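Local structure of dihydropteroate synthase (Mycobacterium smegmatis, 6OMZ) at residues Ser68-Pro71 and Gly72-Arg75; Ile101-His105 and Ala106-Arg110; Arg244-Asp247 and Gly248-Thr251. The protein probably catalyses the condensation of para-aminobenzoate with 6-hydroxymethyl-7,8-dihydropterin diphosphate to give 7,8-dihydropteroate, the immediate precursor of folates. The protein carries 1 engineered substitution. All coordinates share one frame; numbering follows the deposited sequence. Where two conformers were deposited one is given.

Interaction 1. Residues Ser68-Pro71 and Gly72-Arg75; sequences STRP and GATR. With PMM (pterin-6-yl-methyl-monophosphate), chain D.
The guanidinium of Arg70 presents its edge to the phosphate of PMM, with the phosphorus PA lying in the guanidinium plane, while the backbone of the same residue pairs with Ala73 to close a type II beta turn. This turn sits in the loop between strand 61-65 and helix 78-93 of a TIM-barrel pterin-binding enzyme. Arg70 NH2 donates to PMM O3P at 2.8 Å, with an N-H...O angle of 162°, so the grip is nearly straight. NH2 also donates to a citrate, probably from the crystallisation liquor, which Thr69 OG1 contacts as well. The chain is extended about CB-CG and bends at chi3 (42°), which turns the guanidinium toward the phosphate and clear of the turn. Lys229, His271 and Asp193 are among the other residues bonded to PMM.

At the turn itself, Ala73 N donates to Arg70 O over 3.2 Å, reaching the oxygen tilted from the carbonyl plane. Pro71 and Gly72 take the two central positions, Gly72 with the positive phi (72°) that the third position of a type II turn requires. The Ala73 methyl points back at the residues before the turn's centre: CB lies 4.4 Å from Arg70 CG, and Ser68 OG comes against that same CB at 3.4 Å.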
loop_
_atom_site.group_PDB
_atom_site.type_symbol
_atom_site.label_atom_id
_atom_site.label_comp_id
_atom_site.label_asym_id
_atom_site.label_seq_id
_atom_site.Cartn_x
_atom_site.Cartn_y
_atom_site.Cartn_z
ATOM N N SER A 68 -2.714 -8.716 -8.914
ATOM C CA SER A 68 -3.896 -8.106 -8.330
ATOM C C SER A 68 -4.519 -9.132 -7.391
ATOM O O SER A 68 -4.345 -10.335 -7.575
ATOM C CB SER A 68 -4.879 -7.680 -9.438
ATOM O OG SER A 68 -6.207 -7.587 -8.970
ATOM N N THR A 69 -5.222 -8.662 -6.366
ATOM C CA THR A 69 -5.947 -9.563 -5.481
ATOM C C THR A 69 -7.453 -9.413 -5.585
ATOM O O THR A 69 -8.168 -10.151 -4.916
ATOM C CB THR A 69 -5.538 -9.338 -4.021
ATOM O OG1 THR A 69 -5.659 -7.942 -3.724
ATOM C CG2 THR A 69 -4.104 -9.810 -3.770
ATOM N N ARG A 70 -7.954 -8.492 -6.399
ATOM C CA ARG A 70 -9.387 -8.242 -6.411
ATOM C C ARG A 70 -10.144 -9.383 -7.093
ATOM O O ARG A 70 -9.571 -10.136 -7.886
ATOM C CB ARG A 70 -9.683 -6.911 -7.097
ATOM C CG ARG A 70 -9.315 -6.826 -8.551
ATOM C CD ARG A 70 -9.639 -5.424 -9.062
ATOM N NE ARG A 70 -9.240 -4.439 -8.062
ATOM C CZ ARG A 70 -8.074 -3.798 -8.075
ATOM N NH1 ARG A 70 -7.213 -4.026 -9.053
ATOM N NH2 ARG A 70 -7.759 -2.943 -7.104
ATOM N N PRO A 71 -11.430 -9.554 -6.763
ATOM C CA PRO A 71 -12.195 -10.667 -7.330
ATOM C C PRO A 71 -12.199 -10.613 -8.849
ATOM O O PRO A 71 -12.291 -9.541 -9.447
ATOM C CB PRO A 71 -13.602 -10.456 -6.762
ATOM C CG PRO A 71 -13.389 -9.665 -5.510
ATOM C CD PRO A 71 -12.211 -8.793 -5.769
ATOM N N GLY A 72 -12.084 -11.783 -9.463
ATOM C CA GLY A 72 -12.128 -11.867 -10.907
ATOM C C GLY A 72 -10.904 -11.339 -11.614
ATOM O O GLY A 72 -10.964 -11.070 -12.813
ATOM N N ALA A 73 -9.794 -11.164 -10.905
ATOM C CA ALA A 73 -8.552 -10.817 -11.574
ATOM C C ALA A 73 -8.023 -12.024 -12.346
ATOM O O ALA A 73 -8.407 -13.171 -12.097
ATOM C CB ALA A 73 -7.512 -10.329 -10.565
ATOM N N THR A 74 -7.158 -11.750 -13.320
ATOM C CA THR A 74 -6.409 -12.821 -13.964
ATOM C C THR A 74 -5.395 -13.388 -12.976
ATOM O O THR A 74 -4.655 -12.638 -12.338
ATOM C CB THR A 74 -5.699 -12.295 -15.210
ATOM O OG1 THR A 74 -6.672 -11.796 -16.137
ATOM C CG2 THR A 74 -4.885 -13.399 -15.869
ATOM N N ARG A 75 -5.362 -14.708 -12.831
ATOM C CA ARG A 75 -4.445 -15.341 -11.890
ATOM C C ARG A 75 -3.184 -15.808 -12.606
ATOM O O ARG A 75 -3.251 -16.340 -13.714
ATOM C CB ARG A 75 -5.115 -16.509 -11.158
ATOM C CG ARG A 75 -5.865 -16.082 -9.891
ATOM C CD ARG A 75 -6.587 -17.259 -9.241
ATOM N NE ARG A 75 -5.852 -17.822 -8.110
ATOM C CZ ARG A 75 -6.157 -18.978 -7.527
ATOM N NH1 ARG A 75 -5.440 -19.418 -6.499
ATOM N NH2 ARG A 75 -7.177 -19.700 -7.975
HETATM N N5 PMM D . -3.986 -1.827 -1.613
HETATM C C6 PMM D . -3.752 -2.564 -2.715
HETATM C C7 PMM D . -2.521 -3.164 -2.916
HETATM N N8 PMM D . -1.498 -3.098 -2.056
HETATM N N1 PMM D . -0.713 -2.375 -0.055
HETATM C C2 PMM D . -0.892 -1.725 1.092
HETATM N N2 PMM D . 0.075 -1.730 2.013
HETATM N N3 PMM D . -2.046 -1.061 1.401
HETATM C C4 PMM D . -3.157 -0.988 0.589
HETATM O O4 PMM D . -4.148 -0.350 0.930
HETATM C C4A PMM D . -3.016 -1.714 -0.690
HETATM C C8A PMM D . -1.758 -2.384 -0.952
HETATM C C9 PMM D . -4.913 -2.791 -3.638
HETATM O O10 PMM D . -5.256 -1.550 -4.308
HETATM P PA PMM D . -4.722 -1.025 -5.757
HETATM O O1P PMM D . -5.335 0.317 -5.930
HETATM O O2P PMM D . -3.194 -0.951 -5.728
HETATM O O3P PMM D . -5.160 -2.020 -6.822
#

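Interaction 2. Residues Ile101-His105 and Ala106-Arg110; sequences IDTMH and ADVAR. With PMM (pterin-6-yl-methyl-monophosphate), chain D.
Thr103 uses one hydroxyl three ways: OG1 presses against Val108 CG1 at 3.4 Å, accepts a bond from the backbone two residues on, and bonds to Glu81 OE2. The second of these, His105 N to Thr103 OG1 at 3.2 Å with an angle of 163°, makes an ST turn that steers the chain from strand 98-102 into helix 106-114, within a beta-alpha-beta unit of the barrel. With OG1 anti to the backbone N (chi1 -171°), the hydroxyl faces His105 and Val108 while the CG2 methyl turns to Ala109, lying 3.8 Å from its CB. The Thr103 and Val108 side chains cross at a slant. Val108 CG2, on the other branch, packs 3.9 Å from His105 CB, and Ile101 CG2 comes within 4.4 Å of Ala109 CA.

His105 stands at the N-cap. Its carbonyl O takes the first helical bond, from Ala109 N at 2.9 Å, and the donor lies nearly in line with the C=O bond. One residue before Thr103, Asp102 leads the other way, into the pocket: OD2 sits 2.8 Å from PMM N8 and forms a salt bridge with Arg269.

Glu81, from helix 78-93, meets Thr103 OG1 through one carboxylate oxygen and His105 ND1 through the other. Bridged in this way by one carboxylate, the hydroxyl and the imidazole should be held in a fixed relation, and the arrangement is consistent with a proton on ND1 directed at the carboxylate.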
loop_
_atom_site.group_PDB
_atom_site.type_symbol
_atom_site.label_atom_id
_atom_site.label_comp_id
_atom_site.label_asym_id
_atom_site.label_seq_id
_atom_site.Cartn_x
_atom_site.Cartn_y
_atom_site.Cartn_z
ATOM N N ILE A 101 8.372 -3.821 -2.971
ATOM C CA ILE A 101 7.750 -4.891 -3.748
ATOM C C ILE A 101 6.423 -5.270 -3.085
ATOM O O ILE A 101 6.392 -5.684 -1.918
ATOM C CB ILE A 101 8.678 -6.114 -3.882
ATOM C CG1 ILE A 101 7.932 -7.307 -4.525
ATOM C CG2 ILE A 101 9.282 -6.526 -2.526
ATOM C CD1 ILE A 101 7.578 -7.087 -6.025
ATOM N N ASP A 102 5.326 -5.117 -3.826
ATOM C CA ASP A 102 3.980 -5.454 -3.361
ATOM C C ASP A 102 3.744 -6.915 -3.734
ATOM O O ASP A 102 3.352 -7.235 -4.857
ATOM C CB ASP A 102 2.956 -4.517 -4.000
ATOM C CG ASP A 102 1.534 -4.730 -3.491
ATOM O OD1 ASP A 102 1.214 -5.794 -2.908
ATOM O OD2 ASP A 102 0.720 -3.802 -3.681
ATOM N N THR A 103 4.024 -7.823 -2.795
ATOM C CA THR A 103 3.807 -9.246 -3.040
ATOM C C THR A 103 3.499 -9.936 -1.718
ATOM O O THR A 103 3.947 -9.502 -0.647
ATOM C CB THR A 103 5.023 -9.918 -3.731
ATOM O OG1 THR A 103 4.689 -11.259 -4.141
ATOM C CG2 THR A 103 6.211 -10.006 -2.773
ATOM N N MET A 104 2.694 -11.004 -1.807
ATOM C CA MET A 104 2.435 -11.926 -0.711
ATOM C C MET A 104 3.326 -13.157 -0.752
ATOM O O MET A 104 3.209 -14.016 0.127
ATOM C CB MET A 104 0.986 -12.440 -0.733
ATOM C CG MET A 104 -0.115 -11.429 -0.855
ATOM S SD MET A 104 -1.701 -12.319 -0.918
ATOM C CE MET A 104 -1.620 -13.129 -2.510
ATOM N N HIS A 105 4.163 -13.297 -1.773
ATOM C CA HIS A 105 4.856 -14.550 -2.042
ATOM C C HIS A 105 6.337 -14.388 -1.734
ATOM O O HIS A 105 6.988 -13.485 -2.269
ATOM C CB HIS A 105 4.622 -14.967 -3.492
ATOM C CG HIS A 105 3.169 -15.084 -3.836
ATOM N ND1 HIS A 105 2.589 -14.396 -4.881
ATOM C CD2 HIS A 105 2.173 -15.793 -3.254
ATOM C CE1 HIS A 105 1.301 -14.692 -4.939
ATOM N NE2 HIS A 105 1.022 -15.535 -3.961
ATOM N N ALA A 106 6.853 -15.259 -0.860
ATOM C CA ALA A 106 8.204 -15.091 -0.338
ATOM C C ALA A 106 9.251 -15.189 -1.444
ATOM O O ALA A 106 10.236 -14.438 -1.448
ATOM C CB ALA A 106 8.471 -16.126 0.752
ATOM N N ASP A 107 9.061 -16.111 -2.389
ATOM C CA ASP A 107 10.043 -16.268 -3.455
ATOM C C ASP A 107 10.060 -15.039 -4.353
ATOM O O ASP A 107 11.126 -14.620 -4.831
ATOM C CB ASP A 107 9.750 -17.536 -4.272
ATOM C CG ASP A 107 10.065 -18.822 -3.522
ATOM O OD1 ASP A 107 10.626 -18.775 -2.404
ATOM O OD2 ASP A 107 9.746 -19.901 -4.074
ATOM N N VAL A 108 8.891 -14.424 -4.569
ATOM C CA VAL A 108 8.825 -13.194 -5.348
ATOM C C VAL A 108 9.511 -12.047 -4.608
ATOM O O VAL A 108 10.282 -11.285 -5.204
ATOM C CB VAL A 108 7.361 -12.861 -5.692
ATOM C CG1 VAL A 108 7.274 -11.517 -6.383
ATOM C CG2 VAL A 108 6.762 -13.947 -6.570
ATOM N N ALA A 109 9.245 -11.904 -3.303
ATOM C CA ALA A 109 9.926 -10.894 -2.499
ATOM C C ALA A 109 11.438 -11.050 -2.598
ATOM O O ALA A 109 12.166 -10.071 -2.788
ATOM C CB ALA A 109 9.482 -10.993 -1.035
ATOM N N ARG A 110 11.926 -12.285 -2.468
ATOM C CA ARG A 110 13.364 -12.511 -2.526
ATOM C C ARG A 110 13.936 -12.073 -3.872
ATOM O O ARG A 110 14.968 -11.396 -3.922
ATOM C CB ARG A 110 13.674 -13.984 -2.249
ATOM C CG ARG A 110 15.139 -14.249 -1.981
ATOM C CD ARG A 110 15.362 -15.610 -1.339
ATOM N NE ARG A 110 14.842 -16.694 -2.162
ATOM C CZ ARG A 110 13.984 -17.615 -1.733
ATOM N NH1 ARG A 110 13.551 -17.593 -0.477
ATOM N NH2 ARG A 110 13.569 -18.568 -2.558
HETATM N N5 PMM D . -3.986 -1.827 -1.613
HETATM C C6 PMM D . -3.752 -2.564 -2.715
HETATM C C7 PMM D . -2.521 -3.164 -2.916
HETATM N N8 PMM D . -1.498 -3.098 -2.056
HETATM N N1 PMM D . -0.713 -2.375 -0.055
HETATM C C2 PMM D . -0.892 -1.725 1.092
HETATM N N2 PMM D . 0.075 -1.730 2.013
HETATM N N3 PMM D . -2.046 -1.061 1.401
HETATM C C4 PMM D . -3.157 -0.988 0.589
HETATM O O4 PMM D . -4.148 -0.350 0.930
HETATM C C4A PMM D . -3.016 -1.714 -0.690
HETATM C C8A PMM D . -1.758 -2.384 -0.952
HETATM C C9 PMM D . -4.913 -2.791 -3.638
HETATM O O10 PMM D . -5.256 -1.550 -4.308
HETATM P PA PMM D . -4.722 -1.025 -5.757
HETATM O O1P PMM D . -5.335 0.317 -5.930
HETATM O O2P PMM D . -3.194 -0.951 -5.728
HETATM O O3P PMM D . -5.160 -2.020 -6.822
#

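Interaction 3. Residues Arg244-Asp247 and Gly248-Thr251; sequences RPPD and GRET
Gly248 is tucked into the bend of Arg244, and Arg249 reaches back along the segment to take hold of the same arginine's carbonyl. Arg244 starts with CG anti to its N (chi1 180°) and then bends at both chi2 and chi3, which wraps the side chain over the Gly248 peptide. CG lies 3.3 Å from Gly248 O, and NH1 donates to that oxygen at 3.0 Å, in the carbonyl plane and on a lone pair. The fit at the nitrogen is poorer, for the oxygen stands 23° out of the guanidinium plane.

Arg249 goes the opposite way, extended from CG to NE. Its NE and NH2 both donate to Arg244 O, each at 2.8 Å, a side-on grip with the oxygen only 4° out of the guanidinium plane. Pro246 lies beside this arm: its CA sits over one face of the guanidinium, offset toward the rim, and its ring carbon CD is 3.8 Å from NH2. On the remaining nitrogen, NH1 bonds to the carbonyl of Arg228, so the group is held on two sides of its plane's edge and should have little freedom to turn.

All this forms the lead-in to helix 250-262, between strands 223-224 and 267-270 of the TIM barrel. Two successive turns of 3-10 type wind the chain up: Gly248 N donates to Pro245 O at 2.9 Å, and Arg249 N to Pro246 O at 3.0 Å. Arg249 then occupies the N-cap position. Asp247 OD1 and Glu250 OE2 each form a salt bridge with Arg228, and one water donates to both, weakly to Asp247 OD1 and at 3.2 Å to Glu250 OE2.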
loop_
_atom_site.group_PDB
_atom_site.type_symbol
_atom_site.label_atom_id
_atom_site.label_comp_id
_atom_site.label_asym_id
_atom_site.label_seq_id
_atom_site.Cartn_x
_atom_site.Cartn_y
_atom_site.Cartn_z
ATOM N N ARG A 244 -19.397 6.842 -7.576
ATOM C CA ARG A 244 -18.468 7.640 -8.374
ATOM C C ARG A 244 -17.405 6.737 -8.994
ATOM O O ARG A 244 -16.816 5.910 -8.288
ATOM C CB ARG A 244 -17.811 8.700 -7.497
ATOM C CG ARG A 244 -16.799 9.613 -8.220
ATOM C CD ARG A 244 -17.494 10.720 -9.045
ATOM N NE ARG A 244 -18.300 11.615 -8.207
ATOM C CZ ARG A 244 -17.803 12.618 -7.477
ATOM N NH1 ARG A 244 -16.496 12.860 -7.466
ATOM N NH2 ARG A 244 -18.612 13.382 -6.751
ATOM N N PRO A 245 -17.129 6.866 -10.291
ATOM C CA PRO A 245 -16.093 6.034 -10.939
ATOM C C PRO A 245 -14.725 6.276 -10.327
ATOM O O PRO A 245 -14.491 7.339 -9.734
ATOM C CB PRO A 245 -16.140 6.501 -12.403
ATOM C CG PRO A 245 -17.562 6.980 -12.587
ATOM C CD PRO A 245 -17.913 7.640 -11.270
ATOM N N PRO A 246 -13.792 5.318 -10.456
ATOM C CA PRO A 246 -12.484 5.465 -9.779
ATOM C C PRO A 246 -11.745 6.752 -10.111
ATOM O O PRO A 246 -11.111 7.342 -9.221
ATOM C CB PRO A 246 -11.709 4.229 -10.260
ATOM C CG PRO A 246 -12.766 3.208 -10.521
ATOM C CD PRO A 246 -13.973 3.968 -11.029
ATOM N N ASP A 247 -11.817 7.214 -11.367
ATOM C CA ASP A 247 -11.149 8.460 -11.743
ATOM C C ASP A 247 -11.725 9.665 -11.009
ATOM O O ASP A 247 -11.026 10.667 -10.822
ATOM C CB ASP A 247 -11.253 8.682 -13.251
ATOM C CG ASP A 247 -10.227 7.890 -14.030
ATOM O OD1 ASP A 247 -9.377 7.220 -13.404
ATOM O OD2 ASP A 247 -10.269 7.948 -15.277
ATOM N N GLY A 248 -12.984 9.602 -10.606
ATOM C CA GLY A 248 -13.559 10.681 -9.837
ATOM C C GLY A 248 -13.323 10.586 -8.345
ATOM O O GLY A 248 -13.981 11.297 -7.580
ATOM N N ARG A 249 -12.415 9.720 -7.896
ATOM C CA ARG A 249 -12.132 9.564 -6.477
ATOM C C ARG A 249 -10.821 10.224 -6.062
ATOM O O ARG A 249 -10.396 10.051 -4.917
ATOM C CB ARG A 249 -12.094 8.074 -6.095
ATOM C CG ARG A 249 -13.393 7.321 -6.436
ATOM C CD ARG A 249 -13.313 5.807 -6.268
ATOM N NE ARG A 249 -14.448 5.178 -6.973
ATOM C CZ ARG A 249 -14.656 3.870 -7.077
ATOM N NH1 ARG A 249 -13.815 3.010 -6.510
ATOM N NH2 ARG A 249 -15.725 3.421 -7.734
ATOM N N GLU A 250 -10.176 10.977 -6.952
ATOM C CA GLU A 250 -8.828 11.452 -6.633
ATOM C C GLU A 250 -8.831 12.643 -5.677
ATOM O O GLU A 250 -7.932 12.764 -4.843
ATOM C CB GLU A 250 -8.080 11.813 -7.919
ATOM C CG GLU A 250 -7.923 10.643 -8.897
ATOM C CD GLU A 250 -6.984 9.542 -8.405
ATOM O OE1 GLU A 250 -6.526 9.585 -7.236
ATOM O OE2 GLU A 250 -6.705 8.621 -9.205
ATOM N N THR A 251 -9.787 13.561 -5.794
ATOM C CA THR A 251 -9.847 14.622 -4.790
ATOM C C THR A 251 -10.023 14.025 -3.396
ATOM O O THR A 251 -9.295 14.374 -2.458
ATOM C CB THR A 251 -10.970 15.609 -5.096
ATOM O OG1 THR A 251 -10.803 16.140 -6.419
ATOM C CG2 THR A 251 -10.959 16.754 -4.076
HETATM O O HOH W 1 -7.755 9.339 -12.106
#

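Overall arrangement
Interactions 1 and 2 meet the same ligand at different places: the loop at 68-75 brings Arg70 to the phosphate of PMM, while strand end 101-105 brings Asp102 to the pterin at N8. Their centres are about 17 Å apart and their nearest atoms about 4 Å, yet they do not touch. Interaction 3 stands back from the ligand, with the Pro246 side chain about 9 Å from PMM. Arg228, which Asp247, Arg249 and Glu250 all bond, is the chain neighbour of Lys229, which is hydrogen-bonded to PMM. Interactions 2 and 3 lie on opposite sides of the chain's centre, about 29 Å apart between centres; 1 and 3 are about 21 Å apart.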